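Local atomic coordinates of platelet aggregation factor Sm-hPAF (Streptococcus mitis, PDB entry 4GWI), a protein that binds fucosylated Lewis glycans through this F-type lectin domain and, as a whole cholesterol-dependent cytolysin, probably forms pores in cholesterol-containing host membranes. Residues Q20-H25 and H48-D53; N54-V59 and Y124-L129. The protein carries 2 engineered substitutions. All blocks are in the same frame, centred on the assembly; numbering follows the deposited sequence.

Contact 1: Q20-H25 and H48-D53; sequences QSSTAH and HTNFED. Engineered in segment 20-25: H25 (natural residue Tyr). With FUC (alpha-L-fucopyranose), chain B.
OE2 of E52 is gripped by two serine hydroxyls of 20-25: it accepts from S21 OG at 2.7 Å and from S22 OG at 2.6 Å. Both donors stand more than 50° out of the carboxylate plane. Each serine carries its OG in the crowded position between backbone N and carbonyl carbon, which lets the two hydroxyls converge on OE2. They are also acceptors: S22 OG takes the backbone N-H of N50 at 2.8 Å, and S21 OG takes that of W56. The other carboxylate oxygen of E52 is tied through a water to S21 O. Farther along, the two segments join through A24 N, which reaches H48 O at 3.0 Å on a nearly straight bond, while A24 CB leans on T49 O and N50 OD1. H48 has CG anti to its backbone N (chi1 -156°), and its ring is pinned at ND1 by an in-plane bond of 2.7 Å to T49 O. The engineered H25 presents its CD2 edge to the H48 face, a T-shaped pair with planes at 62°, and offers one of its own faces to fucose C6. With ND1 spent as a donor, NE2 of H48 meets fucose O4 in the ring plane at 2.6 Å. A neutral ring would accept from O4, a protonated one donate. The ND1 bond fixes the ring's rotation, consistent with T49 O as a second-shell group for glycan-binding H48.

Contact 2: N54-V59 and Y124-L129; sequences NAWWQV and YVKVEL
An all-extended K126 chain (chi1 -175°) and W56 CG in the crowded position between backbone N and carbonyl carbon (chi1 58°) bring ammonium and indole together on one face of two antiparallel strands. K126 crosses the indole obliquely, its CE lying 3.7 Å from W56 CG. NZ then rises over the same face, 4.5 Å from the centroid of the five-membered ring, a cation-pi contact. The charge has a second partner two residues on, since K126 NZ donates at 2.8 Å to the anti lone pair of E128 OE2, while E128 OE1 bridges to R101. Q58, extended beyond CG, also crosses the lysine obliquely: its NE2 lies 3.5 Å from K126 CD, and its OE1 approaches CD2 of Y124. Beneath these side chains the backbones pair in regular register. W57 with V127 and V59 with V125 are hydrogen-bonded pairs, V127 N reaching W57 O at 2.8 Å. A further bond, L129 N to A55 O, runs nearly along the C=O axis just before strand 56-61 begins. On the opposite face, V59 CG1 packs on V125 CB at 3.7 Å, and W57, anchored through NE1 to A29 O, turns toward the interior of the sandwich. Strands 17-20 and 87-92 flank the pair, so 124-129 is the middle strand of the five-stranded sheet and 56-61 its neighbour; W57 and V125 touch strand 138-145 of the other sheet.

The two contacts follow one another along the chain, with the 48-53 loop running straight into 54-59, and their centres lie 11 Å apart. They share the beta-sandwich of the F-type lectin domain. Contact 1 gathers two parts of the long loop region between strands 17-20 and 56-61 near the surface, whereas contact 2 lies deeper, within the five-stranded sheet. They meet directly: S21 N lies 2.9 Å from W56 O, a probable hydrogen bond where strand 17-20 ends against its neighbour, and Q20 packs against W57. The sheet thus carries, at one end, the loop region that holds H25, H48 and F51 in the glycan pocket.

Contact 1: Q20-H25 and H48-D53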
ATOM      1  N   GLN A  20     -10.275   2.275  -1.185  1.00 17.05           N
ATOM      2  CA  GLN A  20      -9.574   3.296  -0.405  1.00 15.89           C
ATOM      3  C   GLN A  20     -10.665   4.241   0.203  1.00 17.59           C
ATOM      4  O   GLN A  20     -11.872   4.169  -0.143  1.00 19.57           O
ATOM      5  CB  GLN A  20      -8.520   4.042  -1.319  1.00 16.91           C
ATOM      6  CG  GLN A  20      -9.221   4.762  -2.502  1.00 16.25           C
ATOM      7  CD  GLN A  20      -8.229   5.248  -3.518  1.00 16.46           C
ATOM      8  OE1 GLN A  20      -7.038   4.960  -3.436  1.00 17.23           O
ATOM      9  NE2 GLN A  20      -8.738   5.981  -4.546  1.00 17.70           N
ATOM     10  N   SER A  21     -10.184   5.060   1.101  1.00 17.60           N
ATOM     11  CA  SER A  21     -11.124   5.931   1.875  1.00 18.77           C
ATOM     12  C   SER A  21     -11.918   6.909   1.056  1.00 20.39           C
ATOM     13  O   SER A  21     -13.086   7.161   1.439  1.00 22.32           O
ATOM     14  CB  SER A  21     -10.267   6.629   3.004  1.00 19.14           C
ATOM     15  OG  SER A  21      -9.204   7.357   2.459  1.00 18.59           O
ATOM     16  N   SER A  22     -11.416   7.445  -0.032  1.00 17.82           N
ATOM     17  CA  SER A  22     -12.161   8.229  -0.938  1.00 19.48           C
ATOM     18  C   SER A  22     -11.277   8.292  -2.208  1.00 18.15           C
ATOM     19  O   SER A  22     -10.092   7.888  -2.150  1.00 17.53           O
ATOM     20  CB  SER A  22     -12.287   9.701  -0.379  1.00 21.69           C
ATOM     21  OG  SER A  22     -11.008  10.268  -0.019  1.00 19.54           O
ATOM     22  N   THR A  23     -11.833   8.882  -3.279  1.00 18.83           N
ATOM     23  CA  THR A  23     -11.081   9.005  -4.533  1.00 17.53           C
ATOM     24  C   THR A  23     -11.134  10.412  -5.052  1.00 18.48           C
ATOM     25  O   THR A  23     -12.251  10.975  -5.038  1.00 21.18           O
ATOM     26  CB  THR A  23     -11.697   8.001  -5.585  1.00 18.75           C
ATOM     27  OG1 THR A  23     -11.608   6.650  -5.011  1.00 19.53           O
ATOM     28  CG2 THR A  23     -10.922   8.068  -6.907  1.00 19.38           C
ATOM     29  N   ALA A  24     -10.014  10.988  -5.462  1.00 17.44           N
ATOM     30  CA  ALA A  24      -9.974  12.314  -6.034  1.00 17.70           C
ATOM     31  C   ALA A  24      -9.086  12.284  -7.242  1.00 18.13           C
ATOM     32  O   ALA A  24      -8.211  11.392  -7.365  1.00 17.72           O
ATOM     33  CB  ALA A  24      -9.361  13.301  -5.014  1.00 20.27           C
ATOM     34  N   HIS A  25      -9.248  13.273  -8.108  1.00 17.78           N
ATOM     35  CA  HIS A  25      -8.380  13.424  -9.270  1.00 17.97           C
ATOM     36  C   HIS A  25      -8.299  12.151 -10.129  1.00 18.13           C
ATOM     37  O   HIS A  25      -7.270  11.928 -10.810  1.00 20.51           O
ATOM     38  CB  HIS A  25      -6.952  13.847  -8.914  1.00 18.71           C
ATOM     39  CG  HIS A  25      -6.904  15.250  -8.298  1.00 21.08           C
ATOM     40  ND1 HIS A  25      -7.238  16.345  -9.042  1.00 23.41           N
ATOM     41  CD2 HIS A  25      -6.542  15.698  -7.021  1.00 23.22           C
ATOM     42  CE1 HIS A  25      -7.099  17.447  -8.273  1.00 22.64           C
ATOM     43  NE2 HIS A  25      -6.712  17.070  -7.033  1.00 22.60           N
ATOM     44  N   HIS A  48      -5.148   8.166  -5.643  1.00 15.91           N
ATOM     45  CA  HIS A  48      -5.243   9.487  -4.912  1.00 17.00           C
ATOM     46  C   HIS A  48      -6.543   9.521  -4.182  1.00 17.40           C
ATOM     47  O   HIS A  48      -7.616   9.299  -4.780  1.00 16.60           O
ATOM     48  CB  HIS A  48      -5.258  10.628  -6.010  1.00 16.26           C
ATOM     49  CG  HIS A  48      -4.794  11.959  -5.524  1.00 19.15           C
ATOM     50  ND1 HIS A  48      -5.314  12.612  -4.417  1.00 18.75           N
ATOM     51  CD2 HIS A  48      -3.849  12.799  -6.104  1.00 20.67           C
ATOM     52  CE1 HIS A  48      -4.672  13.821  -4.307  1.00 18.81           C
ATOM     53  NE2 HIS A  48      -3.773  13.931  -5.319  1.00 20.23           N
ATOM     54  N   THR A  49      -6.461   9.764  -2.860  1.00 16.99           N
ATOM     55  CA  THR A  49      -7.704   9.982  -2.111  1.00 16.47           C
ATOM     56  C   THR A  49      -7.970  11.513  -1.980  1.00 17.75           C
ATOM     57  O   THR A  49      -7.168  12.334  -2.460  1.00 18.27           O
ATOM     58  CB  THR A  49      -7.621   9.447  -0.694  1.00 17.34           C
ATOM     59  OG1 THR A  49      -6.629  10.165   0.063  1.00 19.01           O
ATOM     60  CG2 THR A  49      -7.124   7.932  -0.627  1.00 17.24           C
ATOM     61  N   ASN A  50      -9.110  11.814  -1.344  1.00 18.83           N
ATOM     62  CA  ASN A  50      -9.280  13.228  -1.003  1.00 18.22           C
ATOM     63  C   ASN A  50      -8.194  13.620  -0.002  1.00 20.75           C
ATOM     64  O   ASN A  50      -7.579  12.825   0.669  1.00 20.75           O
ATOM     65  CB  ASN A  50     -10.628  13.370  -0.336  1.00 17.22           C
ATOM     66  CG  ASN A  50     -11.805  13.108  -1.272  1.00 19.52           C
ATOM     67  OD1 ASN A  50     -11.693  13.285  -2.481  1.00 22.65           O
ATOM     68  ND2 ASN A  50     -12.981  12.876  -0.679  1.00 21.43           N
ATOM     69  N   PHE A  51      -8.041  14.943   0.133  1.00 20.08           N
ATOM     70  CA  PHE A  51      -7.313  15.482   1.294  1.00 21.92           C
ATOM     71  C   PHE A  51      -8.242  15.279   2.455  1.00 23.50           C
ATOM     72  O   PHE A  51      -9.408  15.804   2.471  1.00 26.88           O
ATOM     73  CB  PHE A  51      -7.092  17.004   1.138  1.00 21.10           C
ATOM     74  CG  PHE A  51      -5.998  17.403   0.234  1.00 24.65           C
ATOM     75  CD1 PHE A  51      -4.761  17.981   0.739  1.00 26.80           C
ATOM     76  CD2 PHE A  51      -6.154  17.277  -1.137  1.00 27.82           C
ATOM     77  CE1 PHE A  51      -3.763  18.330  -0.148  1.00 28.08           C
ATOM     78  CE2 PHE A  51      -5.121  17.574  -2.004  1.00 31.06           C
ATOM     79  CZ  PHE A  51      -3.916  18.132  -1.525  1.00 31.11           C
ATOM     80  N   GLU A  52      -7.858  14.456   3.423  1.00 21.22           N
ATOM     81  CA  GLU A  52      -8.759  14.084   4.512  1.00 20.94           C
ATOM     82  C   GLU A  52      -7.906  13.600   5.652  1.00 23.60           C
ATOM     83  O   GLU A  52      -6.667  13.411   5.497  1.00 25.61           O
ATOM     84  CB  GLU A  52      -9.779  13.038   4.088  1.00 21.74           C
ATOM     85  CG  GLU A  52      -9.101  11.651   3.709  1.00 23.00           C
ATOM     86  CD  GLU A  52     -10.151  10.703   3.198  1.00 31.47           C
ATOM     87  OE1 GLU A  52     -11.343  10.684   3.651  1.00 34.55           O
ATOM     88  OE2 GLU A  52      -9.777   9.950   2.282  1.00 33.32           O
ATOM     89  N   ASP A  53      -8.543  13.416   6.806  1.00 25.26           N
ATOM     90  CA  ASP A  53      -7.813  12.812   7.924  1.00 26.62           C
ATOM     91  C   ASP A  53      -7.763  11.299   7.848  1.00 24.85           C
ATOM     92  O   ASP A  53      -8.749  10.644   7.510  1.00 23.64           O
ATOM     93  CB  ASP A  53      -8.527  13.191   9.231  1.00 29.38           C
ATOM     94  CG  ASP A  53      -8.478  14.735   9.488  1.00 31.09           C
ATOM     95  OD1 ASP A  53      -7.790  15.533   8.791  1.00 29.96           O
ATOM     96  OD2 ASP A  53      -9.237  15.126  10.413  1.00 37.62           O
TER
HETATM   97  C1  FUC B   3      -0.357  17.913  -8.146  1.00 35.86           C
HETATM   98  C2  FUC B   3      -0.628  18.176  -6.676  1.00 32.30           C
HETATM   99  C3  FUC B   3      -2.099  18.248  -6.401  1.00 28.49           C
HETATM  100  C4  FUC B   3      -2.720  16.934  -6.825  1.00 27.87           C
HETATM  101  C5  FUC B   3      -2.401  16.750  -8.293  1.00 29.73           C
HETATM  102  C6  FUC B   3      -3.002  15.480  -8.848  1.00 27.42           C
HETATM  103  O2  FUC B   3      -0.016  19.402  -6.311  1.00 36.06           O
HETATM  104  O3  FUC B   3      -2.287  18.462  -5.061  1.00 29.16           O
HETATM  105  O4  FUC B   3      -2.181  15.909  -6.034  1.00 24.88           O
HETATM  106  O5  FUC B   3      -1.021  16.734  -8.515  1.00 28.38           O
HETATM  107  O   HOH W   1     -13.217   9.017   3.730  1.00 34.81           O

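Contact 2: N54-V59 and Y124-L129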
ATOM      1  N   ASN A  54      -6.561  10.771   8.149  1.00 27.13           N
ATOM      2  CA  ASN A  54      -6.421   9.317   8.250  1.00 23.79           C
ATOM      3  C   ASN A  54      -6.885   8.586   6.949  1.00 21.66           C
ATOM      4  O   ASN A  54      -7.581   7.599   7.017  1.00 25.13           O
ATOM      5  CB  ASN A  54      -7.252   8.759   9.448  1.00 27.68           C
ATOM      6  CG  ASN A  54      -6.788   9.385  10.771  1.00 36.18           C
ATOM      7  OD1 ASN A  54      -5.604   9.631  11.000  1.00 37.71           O
ATOM      8  ND2 ASN A  54      -7.745   9.820  11.537  1.00 42.36           N
ATOM      9  N   ALA A  55      -6.387   9.096   5.832  1.00 20.94           N
ATOM     10  CA  ALA A  55      -6.710   8.419   4.518  1.00 19.38           C
ATOM     11  C   ALA A  55      -6.106   6.985   4.568  1.00 19.14           C
ATOM     12  O   ALA A  55      -5.079   6.734   5.220  1.00 20.82           O
ATOM     13  CB  ALA A  55      -6.021   9.219   3.429  1.00 20.09           C
ATOM     14  N   TRP A  56      -6.751   6.107   3.809  1.00 17.27           N
ATOM     15  CA  TRP A  56      -6.220   4.742   3.778  1.00 16.66           C
ATOM     16  C   TRP A  56      -6.516   4.095   2.394  1.00 16.00           C
ATOM     17  O   TRP A  56      -7.382   4.547   1.658  1.00 18.02           O
ATOM     18  CB  TRP A  56      -6.783   3.852   4.961  1.00 18.58           C
ATOM     19  CG  TRP A  56      -8.311   3.747   4.954  1.00 20.58           C
ATOM     20  CD1 TRP A  56      -9.222   4.568   5.682  1.00 21.76           C
ATOM     21  CD2 TRP A  56      -9.153   2.944   4.080  1.00 19.82           C
ATOM     22  NE1 TRP A  56     -10.530   4.204   5.388  1.00 22.34           N
ATOM     23  CE2 TRP A  56     -10.557   3.243   4.428  1.00 20.90           C
ATOM     24  CE3 TRP A  56      -8.903   1.902   3.154  1.00 18.51           C
ATOM     25  CZ2 TRP A  56     -11.648   2.651   3.732  1.00 22.82           C
ATOM     26  CZ3 TRP A  56      -9.981   1.313   2.488  1.00 19.60           C
ATOM     27  CH2 TRP A  56     -11.343   1.684   2.769  1.00 21.38           C
ATOM     28  N   TRP A  57      -5.781   3.007   2.152  1.00 15.74           N
ATOM     29  CA  TRP A  57      -5.967   2.196   0.915  1.00 16.83           C
ATOM     30  C   TRP A  57      -5.827   0.753   1.351  1.00 16.84           C
ATOM     31  O   TRP A  57      -5.061   0.439   2.302  1.00 17.10           O
ATOM     32  CB  TRP A  57      -4.803   2.618  -0.016  1.00 15.92           C
ATOM     33  CG  TRP A  57      -4.762   1.736  -1.251  1.00 15.32           C
ATOM     34  CD1 TRP A  57      -5.350   2.032  -2.540  1.00 15.93           C
ATOM     35  CD2 TRP A  57      -4.100   0.459  -1.391  1.00 15.94           C
ATOM     36  NE1 TRP A  57      -5.088   0.946  -3.423  1.00 15.72           N
ATOM     37  CE2 TRP A  57      -4.343   0.033  -2.770  1.00 15.46           C
ATOM     38  CE3 TRP A  57      -3.336  -0.352  -0.520  1.00 16.80           C
ATOM     39  CZ2 TRP A  57      -3.908  -1.200  -3.238  1.00 16.78           C
ATOM     40  CZ3 TRP A  57      -2.882  -1.588  -0.988  1.00 16.88           C
ATOM     41  CH2 TRP A  57      -3.110  -1.958  -2.358  1.00 16.36           C
ATOM     42  N   GLN A  58      -6.541  -0.184   0.701  1.00 16.44           N
ATOM     43  CA  GLN A  58      -6.499  -1.590   1.109  1.00 15.94           C
ATOM     44  C   GLN A  58      -6.578  -2.477  -0.124  1.00 18.53           C
ATOM     45  O   GLN A  58      -7.264  -2.119  -1.113  1.00 19.49           O
ATOM     46  CB  GLN A  58      -7.737  -1.848   1.977  1.00 21.00           C
ATOM     47  CG  GLN A  58      -7.822  -3.314   2.441  1.00 24.28           C
ATOM     48  CD  GLN A  58      -9.038  -3.389   3.347  1.00 29.24           C
ATOM     49  OE1 GLN A  58     -10.152  -3.622   2.865  1.00 34.70           O
ATOM     50  NE2 GLN A  58      -8.793  -3.083   4.592  1.00 31.67           N
ATOM     51  N   VAL A  59      -5.878  -3.629  -0.075  1.00 16.51           N
ATOM     52  CA  VAL A  59      -6.144  -4.669  -1.088  1.00 17.37           C
ATOM     53  C   VAL A  59      -6.645  -5.927  -0.336  1.00 19.04           C
ATOM     54  O   VAL A  59      -6.161  -6.286   0.758  1.00 17.96           O
ATOM     55  CB  VAL A  59      -4.872  -4.954  -1.887  1.00 16.56           C
ATOM     56  CG1 VAL A  59      -3.656  -5.295  -0.969  1.00 17.08           C
ATOM     57  CG2 VAL A  59      -5.163  -6.063  -3.001  1.00 17.45           C
ATOM     58  N   TYR A 124      -6.040  -9.194   4.187  1.00 18.34           N
ATOM     59  CA  TYR A 124      -6.044  -7.787   3.706  1.00 18.27           C
ATOM     60  C   TYR A 124      -4.751  -7.129   4.028  1.00 19.62           C
ATOM     61  O   TYR A 124      -4.139  -7.346   5.122  1.00 18.81           O
ATOM     62  CB  TYR A 124      -7.192  -6.998   4.364  1.00 19.07           C
ATOM     63  CG  TYR A 124      -8.585  -7.542   4.092  1.00 19.53           C
ATOM     64  CD1 TYR A 124      -9.136  -8.577   4.930  1.00 19.71           C
ATOM     65  CD2 TYR A 124      -9.310  -7.169   2.956  1.00 18.46           C
ATOM     66  CE1 TYR A 124     -10.392  -9.106   4.703  1.00 21.03           C
ATOM     67  CE2 TYR A 124     -10.617  -7.652   2.746  1.00 21.15           C
ATOM     68  CZ  TYR A 124     -11.157  -8.596   3.619  1.00 23.14           C
ATOM     69  OH  TYR A 124     -12.376  -9.175   3.317  1.00 24.37           O
ATOM     70  N   VAL A 125      -4.280  -6.201   3.135  1.00 17.03           N
ATOM     71  CA  VAL A 125      -3.097  -5.388   3.381  1.00 16.48           C
ATOM     72  C   VAL A 125      -3.569  -3.939   3.317  1.00 17.14           C
ATOM     73  O   VAL A 125      -4.237  -3.576   2.268  1.00 18.00           O
ATOM     74  CB  VAL A 125      -2.003  -5.655   2.329  1.00 17.08           C
ATOM     75  CG1 VAL A 125      -0.811  -4.690   2.593  1.00 21.01           C
ATOM     76  CG2 VAL A 125      -1.578  -7.123   2.385  1.00 19.12           C
ATOM     77  N   LYS A 126      -3.293  -3.141   4.329  1.00 17.26           N
ATOM     78  CA  LYS A 126      -3.833  -1.773   4.333  1.00 17.86           C
ATOM     79  C   LYS A 126      -2.672  -0.809   4.582  1.00 21.16           C
ATOM     80  O   LYS A 126      -1.756  -1.120   5.345  1.00 21.98           O
ATOM     81  CB  LYS A 126      -4.889  -1.747   5.448  1.00 21.35           C
ATOM     82  CG  LYS A 126      -5.646  -0.512   5.557  1.00 27.03           C
ATOM     83  CD  LYS A 126      -6.845  -0.852   6.537  1.00 27.18           C
ATOM     84  CE  LYS A 126      -7.629   0.443   6.496  1.00 33.79           C
ATOM     85  NZ  LYS A 126      -8.313   0.472   7.805  1.00 36.79           N
ATOM     86  N   VAL A 127      -2.741   0.378   3.952  1.00 17.12           N
ATOM     87  CA  VAL A 127      -1.783   1.471   4.221  1.00 17.33           C
ATOM     88  C   VAL A 127      -2.686   2.539   4.825  1.00 18.69           C
ATOM     89  O   VAL A 127      -3.663   2.949   4.222  1.00 18.79           O
ATOM     90  CB  VAL A 127      -1.066   1.972   2.936  1.00 18.51           C
ATOM     91  CG1 VAL A 127      -0.165   3.195   3.264  1.00 19.39           C
ATOM     92  CG2 VAL A 127      -0.316   0.794   2.296  1.00 20.71           C
ATOM     93  N   GLU A 128      -2.271   3.053   5.992  1.00 20.38           N
ATOM     94  CA  GLU A 128      -3.142   4.068   6.724  1.00 19.63           C
ATOM     95  C   GLU A 128      -2.256   5.262   7.044  1.00 19.56           C
ATOM     96  O   GLU A 128      -1.280   5.136   7.792  1.00 20.97           O
ATOM     97  CB  GLU A 128      -3.579   3.494   8.083  1.00 23.24           C
ATOM     98  CG  GLU A 128      -4.533   2.360   7.945  1.00 26.43           C
ATOM     99  CD  GLU A 128      -5.038   1.783   9.301  1.00 35.19           C
ATOM    100  OE1 GLU A 128      -4.448   2.103  10.349  1.00 30.96           O
ATOM    101  OE2 GLU A 128      -6.007   0.977   9.250  1.00 36.22           O
ATOM    102  N   LEU A 129      -2.644   6.434   6.524  1.00 18.11           N
ATOM    103  CA  LEU A 129      -1.952   7.669   6.952  1.00 20.50           C
ATOM    104  C   LEU A 129      -2.448   8.068   8.336  1.00 22.54           C
ATOM    105  O   LEU A 129      -3.583   7.824   8.638  1.00 23.89           O
ATOM    106  CB  LEU A 129      -2.172   8.835   6.001  1.00 21.20           C
ATOM    107  CG  LEU A 129      -1.601   8.683   4.599  1.00 21.16           C
ATOM    108  CD1 LEU A 129      -1.798   9.983   3.796  1.00 20.72           C
ATOM    109  CD2 LEU A 129      -0.151   8.201   4.593  1.00 22.07           C
TER
HETATM  110  O   HOH W   2     -10.856  -0.849   6.019  1.00 58.69           O